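Local structure of uncharacterized protein (Xanthomonas campestris pv. campestris, 3HIU) at residues B[2-7]-B[121-126]; B[6-11]-B[58-63]; B[10-15]-B[64-69]. The protein is of unknown function but belongs to the DUF892 family of the ferritin-like clan and folds as a bundle of four long helices that pairs with a second copy. All coordinates share one frame; numbering follows the deposited sequence.

Contact 1 (B[2-7]-B[121-126]). With EDO (1,2-ethanediol), chain R.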
loop_
_atom_site.group_PDB
_atom_site.type_symbol
_atom_site.label_atom_id
_atom_site.label_comp_id
_atom_site.label_asym_id
_atom_site.label_seq_id
_atom_site.Cartn_x
_atom_site.Cartn_y
_atom_site.Cartn_z
ATOM N N GLN B 2 -6.011 -26.193 -13.216
ATOM C CA GLN B 2 -5.219 -24.965 -13.135
ATOM C C GLN B 2 -5.973 -23.895 -12.350
ATOM O O GLN B 2 -5.373 -23.011 -11.740
ATOM C CB GLN B 2 -4.876 -24.443 -14.537
ATOM C CG GLN B 2 -3.969 -23.213 -14.538
ATOM C CD GLN B 2 -2.658 -23.452 -13.803
ATOM O OE1 GLN B 2 -2.404 -22.856 -12.757
ATOM N NE2 GLN B 2 -1.828 -24.338 -14.341
ATOM N N SER B 3 -7.298 -23.988 -12.386
ATOM C CA SER B 3 -8.158 -23.121 -11.601
ATOM C C SER B 3 -7.899 -23.322 -10.111
ATOM O O SER B 3 -7.637 -22.363 -9.394
ATOM C CB SER B 3 -9.628 -23.383 -11.927
ATOM O OG SER B 3 -9.980 -24.725 -11.657
ATOM N N ARG B 4 -7.967 -24.564 -9.643
ATOM C CA ARG B 4 -7.730 -24.823 -8.230
ATOM C C ARG B 4 -6.339 -24.403 -7.827
ATOM O O ARG B 4 -6.148 -23.801 -6.775
ATOM C CB ARG B 4 -7.896 -26.298 -7.879
ATOM C CG ARG B 4 -7.288 -26.639 -6.526
ATOM C CD ARG B 4 -7.697 -28.016 -6.035
ATOM N NE ARG B 4 -9.136 -28.126 -5.794
ATOM C CZ ARG B 4 -9.714 -29.178 -5.223
ATOM N NH1 ARG B 4 -8.972 -30.199 -4.825
ATOM N NH2 ARG B 4 -11.028 -29.203 -5.042
ATOM N N GLU B 5 -5.363 -24.735 -8.660
ATOM C CA GLU B 5 -3.971 -24.507 -8.292
ATOM C C GLU B 5 -3.493 -23.064 -8.494
ATOM O O GLU B 5 -2.411 -22.705 -8.040
ATOM C CB GLU B 5 -3.048 -25.531 -8.969
ATOM C CG GLU B 5 -2.511 -26.643 -8.038
ATOM C CD GLU B 5 -3.570 -27.284 -7.139
ATOM O OE1 GLU B 5 -3.654 -28.530 -7.100
ATOM O OE2 GLU B 5 -4.311 -26.548 -6.456
ATOM N N ARG B 6 -4.292 -22.234 -9.157
ATOM C CA ARG B 6 -4.027 -20.797 -9.145
ATOM C C ARG B 6 -4.630 -20.174 -7.886
ATOM O O ARG B 6 -4.024 -19.319 -7.249
ATOM C CB ARG B 6 -4.594 -20.115 -10.385
ATOM C CG ARG B 6 -4.689 -18.602 -10.242
ATOM C CD ARG B 6 -3.313 -18.002 -10.034
ATOM N NE ARG B 6 -2.455 -18.296 -11.172
ATOM C CZ ARG B 6 -1.129 -18.231 -11.152
ATOM N NH1 ARG B 6 -0.438 -18.517 -12.250
ATOM N NH2 ARG B 6 -0.495 -17.887 -10.039
ATOM N N LEU B 7 -5.836 -20.612 -7.543
ATOM C CA LEU B 7 -6.508 -20.223 -6.309
ATOM C C LEU B 7 -5.609 -20.586 -5.123
ATOM O O LEU B 7 -5.346 -19.759 -4.249
ATOM C CB LEU B 7 -7.841 -20.976 -6.201
ATOM C CG LEU B 7 -9.048 -20.380 -5.475
ATOM C CD1 LEU B 7 -9.950 -21.490 -4.976
ATOM C CD2 LEU B 7 -8.621 -19.498 -4.327
ATOM N N ALA B 121 -12.923 -20.443 -10.174
ATOM C CA ALA B 121 -12.702 -21.839 -9.798
ATOM C C ALA B 121 -13.989 -22.496 -9.297
ATOM O O ALA B 121 -14.009 -23.691 -8.994
ATOM C CB ALA B 121 -11.606 -21.944 -8.744
ATOM N N GLY B 122 -15.056 -21.705 -9.212
ATOM C CA GLY B 122 -16.332 -22.194 -8.733
ATOM C C GLY B 122 -16.268 -22.650 -7.291
ATOM O O GLY B 122 -17.045 -23.505 -6.866
ATOM N N GLU B 123 -15.321 -22.093 -6.543
ATOM C CA GLU B 123 -15.250 -22.311 -5.105
ATOM C C GLU B 123 -15.915 -21.122 -4.445
ATOM O O GLU B 123 -15.252 -20.163 -4.053
ATOM C CB GLU B 123 -13.796 -22.421 -4.631
ATOM C CG GLU B 123 -13.041 -23.664 -5.096
ATOM C CD GLU B 123 -13.438 -24.932 -4.347
ATOM O OE1 GLU B 123 -14.175 -24.841 -3.342
ATOM O OE2 GLU B 123 -13.002 -26.026 -4.769
ATOM N N GLN B 124 -17.233 -21.162 -4.330
ATOM C CA GLN B 124 -17.951 -20.004 -3.823
ATOM C C GLN B 124 -17.786 -19.787 -2.313
ATOM O O GLN B 124 -17.895 -18.665 -1.838
ATOM C CB GLN B 124 -19.424 -20.059 -4.229
ATOM C CG GLN B 124 -19.655 -19.937 -5.736
ATOM C CD GLN B 124 -19.342 -18.548 -6.281
ATOM O OE1 GLN B 124 -19.283 -17.570 -5.532
ATOM N NE2 GLN B 124 -19.147 -18.458 -7.596
ATOM N N GLU B 125 -17.518 -20.853 -1.565
ATOM C CA GLU B 125 -17.265 -20.740 -0.127
ATOM C C GLU B 125 -15.930 -20.053 0.134
ATOM O O GLU B 125 -15.833 -19.212 1.018
ATOM C CB GLU B 125 -17.269 -22.113 0.558
ATOM C CG GLU B 125 -18.617 -22.818 0.589
ATOM C CD GLU B 125 -18.867 -23.702 -0.630
ATOM O OE1 GLU B 125 -18.040 -23.696 -1.572
ATOM O OE2 GLU B 125 -19.896 -24.411 -0.642
ATOM N N VAL B 126 -14.900 -20.431 -0.622
ATOM C CA VAL B 126 -13.604 -19.767 -0.542
ATOM C C VAL B 126 -13.788 -18.278 -0.828
ATOM O O VAL B 126 -13.255 -17.433 -0.122
ATOM C CB VAL B 126 -12.580 -20.376 -1.540
ATOM C CG1 VAL B 126 -11.247 -19.654 -1.443
ATOM C CG2 VAL B 126 -12.389 -21.849 -1.264
HETATM C C1 EDO R . -0.284 -21.774 -11.408
HETATM O O1 EDO R . -0.002 -21.900 -10.011
HETATM C C2 EDO R . 1.021 -21.612 -12.186
HETATM O O2 EDO R . 0.730 -21.337 -13.565
#

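Contact 2 (B[6-11]-B[58-63])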
loop_
_atom_site.group_PDB
_atom_site.type_symbol
_atom_site.label_atom_id
_atom_site.label_comp_id
_atom_site.label_asym_id
_atom_site.label_seq_id
_atom_site.Cartn_x
_atom_site.Cartn_y
_atom_site.Cartn_z
ATOM N N ARG B 6 -4.292 -22.234 -9.157
ATOM C CA ARG B 6 -4.027 -20.797 -9.145
ATOM C C ARG B 6 -4.630 -20.174 -7.886
ATOM O O ARG B 6 -4.024 -19.319 -7.249
ATOM C CB ARG B 6 -4.594 -20.115 -10.385
ATOM C CG ARG B 6 -4.689 -18.602 -10.242
ATOM C CD ARG B 6 -3.313 -18.002 -10.034
ATOM N NE ARG B 6 -2.455 -18.296 -11.172
ATOM C CZ ARG B 6 -1.129 -18.231 -11.152
ATOM N NH1 ARG B 6 -0.438 -18.517 -12.250
ATOM N NH2 ARG B 6 -0.495 -17.887 -10.039
ATOM N N LEU B 7 -5.836 -20.612 -7.543
ATOM C CA LEU B 7 -6.508 -20.223 -6.309
ATOM C C LEU B 7 -5.609 -20.586 -5.123
ATOM O O LEU B 7 -5.346 -19.759 -4.249
ATOM C CB LEU B 7 -7.841 -20.976 -6.201
ATOM C CG LEU B 7 -9.048 -20.380 -5.475
ATOM C CD1 LEU B 7 -9.950 -21.490 -4.976
ATOM C CD2 LEU B 7 -8.621 -19.498 -4.327
ATOM N N VAL B 8 -5.141 -21.832 -5.109
ATOM C CA VAL B 8 -4.211 -22.327 -4.095
ATOM C C VAL B 8 -2.917 -21.504 -4.068
ATOM O O VAL B 8 -2.397 -21.169 -2.996
ATOM C CB VAL B 8 -3.862 -23.806 -4.347
ATOM C CG1 VAL B 8 -2.702 -24.238 -3.476
ATOM C CG2 VAL B 8 -5.086 -24.693 -4.110
ATOM N N LYS B 9 -2.409 -21.181 -5.256
ATOM C CA LYS B 9 -1.236 -20.318 -5.406
ATOM C C LYS B 9 -1.387 -18.949 -4.705
ATOM O O LYS B 9 -0.497 -18.532 -3.953
ATOM C CB LYS B 9 -0.932 -20.128 -6.892
ATOM C CG LYS B 9 0.508 -19.788 -7.194
ATOM C CD LYS B 9 0.735 -18.292 -7.165
ATOM C CE LYS B 9 2.217 -17.952 -7.205
ATOM N NZ LYS B 9 2.423 -16.533 -6.803
ATOM N N TRP B 10 -2.506 -18.259 -4.957
ATOM C CA TRP B 10 -2.781 -16.950 -4.349
ATOM C C TRP B 10 -3.221 -17.073 -2.902
ATOM O O TRP B 10 -2.951 -16.188 -2.090
ATOM C CB TRP B 10 -3.805 -16.163 -5.171
ATOM C CG TRP B 10 -3.245 -15.764 -6.486
ATOM C CD1 TRP B 10 -1.944 -15.782 -6.829
ATOM C CD2 TRP B 10 -3.959 -15.271 -7.628
ATOM N NE1 TRP B 10 -1.786 -15.340 -8.119
ATOM C CE2 TRP B 10 -3.012 -15.013 -8.629
ATOM C CE3 TRP B 10 -5.304 -15.020 -7.897
ATOM C CZ2 TRP B 10 -3.361 -14.524 -9.886
ATOM C CZ3 TRP B 10 -5.649 -14.527 -9.148
ATOM C CH2 TRP B 10 -4.684 -14.287 -10.122
ATOM N N LEU B 11 -3.881 -18.172 -2.564
ATOM C CA LEU B 11 -4.184 -18.447 -1.165
ATOM C C LEU B 11 -2.904 -18.553 -0.312
ATOM O O LEU B 11 -2.851 -18.041 0.808
ATOM C CB LEU B 11 -5.033 -19.714 -1.031
ATOM C CG LEU B 11 -6.546 -19.560 -1.191
ATOM C CD1 LEU B 11 -7.234 -20.898 -0.929
ATOM C CD2 LEU B 11 -7.102 -18.469 -0.267
ATOM N N ARG B 58 -7.693 -22.982 6.348
ATOM C CA ARG B 58 -8.828 -23.856 6.123
ATOM C C ARG B 58 -9.105 -23.984 4.624
ATOM O O ARG B 58 -9.527 -25.046 4.143
ATOM C CB ARG B 58 -10.054 -23.333 6.855
ATOM C CG ARG B 58 -9.909 -23.375 8.361
ATOM C CD ARG B 58 -11.260 -23.572 9.038
ATOM N NE ARG B 58 -12.313 -22.807 8.372
ATOM C CZ ARG B 58 -12.772 -21.627 8.786
ATOM N NH1 ARG B 58 -13.732 -21.012 8.106
ATOM N NH2 ARG B 58 -12.277 -21.064 9.883
ATOM N N CYS B 59 -8.852 -22.902 3.891
ATOM C CA CYS B 59 -9.037 -22.891 2.443
ATOM C C CYS B 59 -7.919 -23.636 1.716
ATOM O O CYS B 59 -8.130 -24.201 0.644
ATOM C CB CYS B 59 -9.136 -21.453 1.925
ATOM S SG CYS B 59 -10.683 -20.604 2.327
ATOM N N LEU B 60 -6.729 -23.641 2.301
ATOM C CA LEU B 60 -5.613 -24.383 1.722
ATOM C C LEU B 60 -5.729 -25.877 2.042
ATOM O O LEU B 60 -5.353 -26.730 1.236
ATOM C CB LEU B 60 -4.269 -23.820 2.208
ATOM C CG LEU B 60 -3.692 -22.618 1.447
ATOM C CD1 LEU B 60 -2.556 -21.952 2.234
ATOM C CD2 LEU B 60 -3.230 -23.027 0.043
ATOM N N GLU B 61 -6.260 -26.186 3.220
ATOM C CA GLU B 61 -6.503 -27.570 3.601
ATOM C C GLU B 61 -7.630 -28.179 2.764
ATOM O O GLU B 61 -7.553 -29.334 2.354
ATOM C CB GLU B 61 -6.788 -27.667 5.104
ATOM C CG GLU B 61 -5.546 -27.389 5.942
ATOM C CD GLU B 61 -5.834 -27.155 7.414
ATOM O OE1 GLU B 61 -6.947 -26.701 7.749
ATOM O OE2 GLU B 61 -4.935 -27.416 8.237
ATOM N N LEU B 62 -8.662 -27.390 2.496
ATOM C CA LEU B 62 -9.760 -27.827 1.639
ATOM C C LEU B 62 -9.335 -28.235 0.216
ATOM O O LEU B 62 -9.777 -29.268 -0.293
ATOM C CB LEU B 62 -10.843 -26.744 1.554
ATOM C CG LEU B 62 -11.810 -26.885 0.368
ATOM C CD1 LEU B 62 -12.696 -28.128 0.541
ATOM C CD2 LEU B 62 -12.656 -25.628 0.145
ATOM N N LEU B 63 -8.501 -27.422 -0.430
ATOM C CA LEU B 63 -8.171 -27.626 -1.844
ATOM C C LEU B 63 -6.879 -28.425 -2.028
ATOM O O LEU B 63 -6.346 -28.517 -3.138
ATOM C CB LEU B 63 -8.059 -26.276 -2.566
ATOM C CG LEU B 63 -9.315 -25.401 -2.632
ATOM C CD1 LEU B 63 -8.952 -23.929 -2.707
ATOM C CD2 LEU B 63 -10.182 -25.803 -3.805
#

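Contact 3 (B[10-15]-B[64-69])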
loop_
_atom_site.group_PDB
_atom_site.type_symbol
_atom_site.label_atom_id
_atom_site.label_comp_id
_atom_site.label_asym_id
_atom_site.label_seq_id
_atom_site.Cartn_x
_atom_site.Cartn_y
_atom_site.Cartn_z
ATOM N N TRP B 10 -2.506 -18.259 -4.957
ATOM C CA TRP B 10 -2.781 -16.950 -4.349
ATOM C C TRP B 10 -3.221 -17.073 -2.902
ATOM O O TRP B 10 -2.951 -16.188 -2.090
ATOM C CB TRP B 10 -3.805 -16.163 -5.171
ATOM C CG TRP B 10 -3.245 -15.764 -6.486
ATOM C CD1 TRP B 10 -1.944 -15.782 -6.829
ATOM C CD2 TRP B 10 -3.959 -15.271 -7.628
ATOM N NE1 TRP B 10 -1.786 -15.340 -8.119
ATOM C CE2 TRP B 10 -3.012 -15.013 -8.629
ATOM C CE3 TRP B 10 -5.304 -15.020 -7.897
ATOM C CZ2 TRP B 10 -3.361 -14.524 -9.886
ATOM C CZ3 TRP B 10 -5.649 -14.527 -9.148
ATOM C CH2 TRP B 10 -4.684 -14.287 -10.122
ATOM N N LEU B 11 -3.881 -18.172 -2.564
ATOM C CA LEU B 11 -4.184 -18.447 -1.165
ATOM C C LEU B 11 -2.904 -18.553 -0.312
ATOM O O LEU B 11 -2.851 -18.041 0.808
ATOM C CB LEU B 11 -5.033 -19.714 -1.031
ATOM C CG LEU B 11 -6.546 -19.560 -1.191
ATOM C CD1 LEU B 11 -7.234 -20.898 -0.929
ATOM C CD2 LEU B 11 -7.102 -18.469 -0.267
ATOM N N GLN B 12 -1.879 -19.217 -0.848
ATOM C CA GLN B 12 -0.600 -19.348 -0.156
ATOM C C GLN B 12 0.139 -18.018 0.029
ATOM O O GLN B 12 0.732 -17.787 1.079
ATOM C CB GLN B 12 0.299 -20.364 -0.867
ATOM C CG GLN B 12 -0.148 -21.810 -0.679
ATOM C CD GLN B 12 0.623 -22.769 -1.549
ATOM O OE1 GLN B 12 1.005 -22.437 -2.669
ATOM N NE2 GLN B 12 0.858 -23.967 -1.041
ATOM N N ASP B 13 0.108 -17.158 -0.991
ATOM C CA ASP B 13 0.705 -15.823 -0.899
ATOM C C ASP B 13 0.093 -15.088 0.287
ATOM O O ASP B 13 0.798 -14.585 1.157
ATOM C CB ASP B 13 0.461 -15.011 -2.184
ATOM C CG ASP B 13 1.293 -15.495 -3.366
ATOM O OD1 ASP B 13 2.322 -16.163 -3.153
ATOM O OD2 ASP B 13 0.923 -15.199 -4.519
ATOM N N ALA B 14 -1.236 -15.047 0.313
ATOM C CA ALA B 14 -1.984 -14.343 1.352
ATOM C C ALA B 14 -1.712 -14.896 2.743
ATOM O O ALA B 14 -1.545 -14.136 3.694
ATOM C CB ALA B 14 -3.484 -14.390 1.057
ATOM N N TYR B 15 -1.686 -16.219 2.866
ATOM C CA TYR B 15 -1.432 -16.837 4.156
ATOM C C TYR B 15 -0.143 -16.267 4.727
ATOM O O TYR B 15 -0.044 -15.987 5.919
ATOM C CB TYR B 15 -1.317 -18.355 4.017
ATOM C CG TYR B 15 -1.054 -19.047 5.336
ATOM C CD1 TYR B 15 -2.104 -19.460 6.143
ATOM C CD2 TYR B 15 0.243 -19.268 5.785
ATOM C CE1 TYR B 15 -1.876 -20.086 7.355
ATOM C CE2 TYR B 15 0.483 -19.896 6.999
ATOM C CZ TYR B 15 -0.584 -20.302 7.778
ATOM O OH TYR B 15 -0.365 -20.927 8.983
ATOM N N ASN B 64 -6.370 -28.984 -0.933
ATOM C CA ASN B 64 -5.171 -29.825 -0.978
ATOM C C ASN B 64 -3.861 -29.039 -1.140
ATOM O O ASN B 64 -2.776 -29.623 -1.151
ATOM C CB ASN B 64 -5.289 -30.902 -2.069
ATOM C CG ASN B 64 -6.485 -31.827 -1.867
ATOM O OD1 ASN B 64 -6.842 -32.182 -0.739
ATOM N ND2 ASN B 64 -7.103 -32.232 -2.972
ATOM N N GLY B 65 -3.959 -27.720 -1.266
ATOM C CA GLY B 65 -2.776 -26.886 -1.316
ATOM C C GLY B 65 -2.117 -26.820 0.049
ATOM O O GLY B 65 -2.788 -26.727 1.077
ATOM N N SER B 66 -0.793 -26.871 0.064
ATOM C CA SER B 66 -0.062 -26.882 1.324
ATOM C C SER B 66 -0.002 -25.504 1.987
ATOM O O SER B 66 -0.366 -24.487 1.388
ATOM C CB SER B 66 1.345 -27.478 1.147
ATOM O OG SER B 66 2.056 -26.865 0.084
ATOM N N ILE B 67 0.461 -25.493 3.231
ATOM C CA ILE B 67 0.458 -24.293 4.048
ATOM C C ILE B 67 1.875 -23.761 4.225
ATOM O O ILE B 67 2.684 -24.367 4.923
ATOM C CB ILE B 67 -0.166 -24.570 5.419
ATOM C CG1 ILE B 67 -1.673 -24.806 5.282
ATOM C CG2 ILE B 67 0.090 -23.406 6.362
ATOM C CD1 ILE B 67 -2.064 -25.961 4.383
ATOM N N PRO B 68 2.170 -22.613 3.591
ATOM C CA PRO B 68 3.481 -21.948 3.494
ATOM C C PRO B 68 4.410 -22.046 4.730
ATOM O O PRO B 68 3.951 -22.072 5.875
ATOM C CB PRO B 68 3.096 -20.492 3.205
ATOM C CG PRO B 68 1.830 -20.613 2.394
ATOM C CD PRO B 68 1.114 -21.846 2.899
ATOM N N THR B 69 5.719 -22.088 4.475
ATOM C CA THR B 69 6.722 -22.254 5.527
ATOM C C THR B 69 7.290 -20.914 5.995
ATOM O O THR B 69 7.809 -20.131 5.197
ATOM C CB THR B 69 7.882 -23.147 5.054
ATOM O OG1 THR B 69 9.040 -22.344 4.791
ATOM C CG2 THR B 69 7.486 -23.904 3.796
#

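Contact 1 (B[2-7]-B[121-126])
Leu7 and Val126 reach for each other tip to tip, Leu7 CD2 lying 3.9 Å from Val126 CG1, where the first turns of helix 2-28 face the bend between helices 94-120 and 124-159. With its CG anti to the backbone N (chi1 -150°), Leu7 forks over that bend: CD1 crosses obliquely onto the aliphatic part of Glu123, 3.8 Å from Glu123 CG, and packs against the Ala121 methyl. One turn earlier, where the backbones come nearest, Ser3 meets Ala121 through its CB, CB to CB 4.0 Å, with the Ser3 carbonyl O beside the same methyl; two small residues suit the close approach. The bend is a Schellman motif with Gly122 at positive phi, easily adopted without a side chain. Glu123 follows at the N-cap of helix 124-159; its chain, bent at chi2 (-75°), brings the carboxylate toward Arg4. Glu123 OE2 lies at the edge of the Arg4 guanidinium, near its plane, 3.8 Å from Arg4 NH2 in a long salt bridge, and the carboxylate is turned 49° from that plane. Leu63 packs on Leu7, Arg4 and Glu123. Elsewhere, Arg6 forms salt bridges with Glu159 and Asp91 of the second subunit; 1,2-ethanediol, probably from the crystallisation liquor, lays C1 over one face of its guanidinium and donates from O1 to Glu5 O. Apolar packing probably supplies most of the attachment, the long ion pair adding a modest pull.

Contact 2 (B[6-11]-B[58-63])
Leu63 CD1 touches Leu7 CD1 at 3.5 Å, a tight methyl pair in which the two leucines stand nearly perpendicular. The same Leu63 methyl also meets Leu11 CD1, so it touches two residues one helical turn apart. Leu11, its CG anti to the carbonyl carbon (chi1 -85°), sends CD1 against the root of Cys59, a tight 3.5 Å from Cys59 CB; the short Cys59 side chain keeps the bulk beyond CB small. Leu60 starts off to one side, but its CD2 swings back over helix 2-28, 3.8 Å from Val8 CG1 and 3.9 Å from Leu11 CB. The second methyl of Val8, CG2, lies 3.7 Å from Leu63 CB as these side chains lie alongside one another, pointing opposite ways. Such branched aliphatic residues suit the interface of a ferritin-like four-helix bundle: the short helical segments 6-11 and 58-62 run roughly antiparallel, 9.9 Å apart at closest approach and crossing at -150°. Leu63, the first residue past helix 36-62, still points its side chain at helix 2-28. Farther out, Leu114 of helix 94-120 backs Leu7 and Leu11, while Val126 and Ile129 of helix 124-159 cover Cys59. On a different side of helix 2-28, Trp10 carries the CD of Arg6 over one ring face, donates its NE1 to Asp91 OD1 of the second subunit and makes a cation-pi contact with Lys95 of that subunit.

Contact 3 (B[10-15]-B[64-69])
Segment 64-69, irregular and extended from Gly65 on, passes alongside helix 10-15, its backbone coming nearest where the CA atoms of Gln12 and Pro68 are 6.1 Å apart. Gln12 spans the gap with a chain extended beyond CG (chi2 171°), which places its amide beside the carbonyl of Ser66. NE2 of Gln12 donates to Ser66 O over 2.8 Å, nearly straight at 169°. The acceptor lies in the plane of the glutamine amide, whereas the donor stands above the carbonyl plane rather than along a lone pair. Ser66 OG lies 3.3 Å from Gln12 NE2. Pro68 crosses the root of the glutamine obliquely, its CG 3.6 Å from Gln12 CB; as a compact ring lacking an N-H, it packs here without a backbone donor to satisfy. Tyr15, with CG anti to the backbone N (chi1 -180°), projects its ring alongside the segment. The CG2 methyl of Ile67 rests over one face, offset toward CZ and the hydroxyl end of the ring, in a CH-pi contact of 3.8 Å to the Tyr15 centroid, and Pro68 CD approaches the same ring at 4.0 Å from Tyr15 CD2. Leu60 of helix 36-62 packs against both Gln12 and Pro68, and Gln57 meets Tyr15. The one hydrogen bond, straight at the N-H but off the carbonyl plane, satisfies a backbone carbonyl in an irregular segment, and the apolar contacts beside it probably help fix how that segment lies along helix 2-28.

Helix 2-28 supplies the first segment of every contact, in successive steps from the N terminus. Its start, at 2-7, closes the longest loop, reaching past helices 36-62 and 94-120 to the turn before helix 124-159 in contact 1. The next step, 6-11, shares Arg6 and Leu7 with it and meets the end of helix 36-62 in contact 2. Contact 3, nested within the loop of contact 1, starts from the same stretch as contact 2, sharing Trp10 and Leu11; individual pairs such as Leu11-Cys59 and Gln12-Ser66 cross. Together they tie three helices and a connecting segment at one end of the bundle, with Leu60 joining contacts 2 and 3.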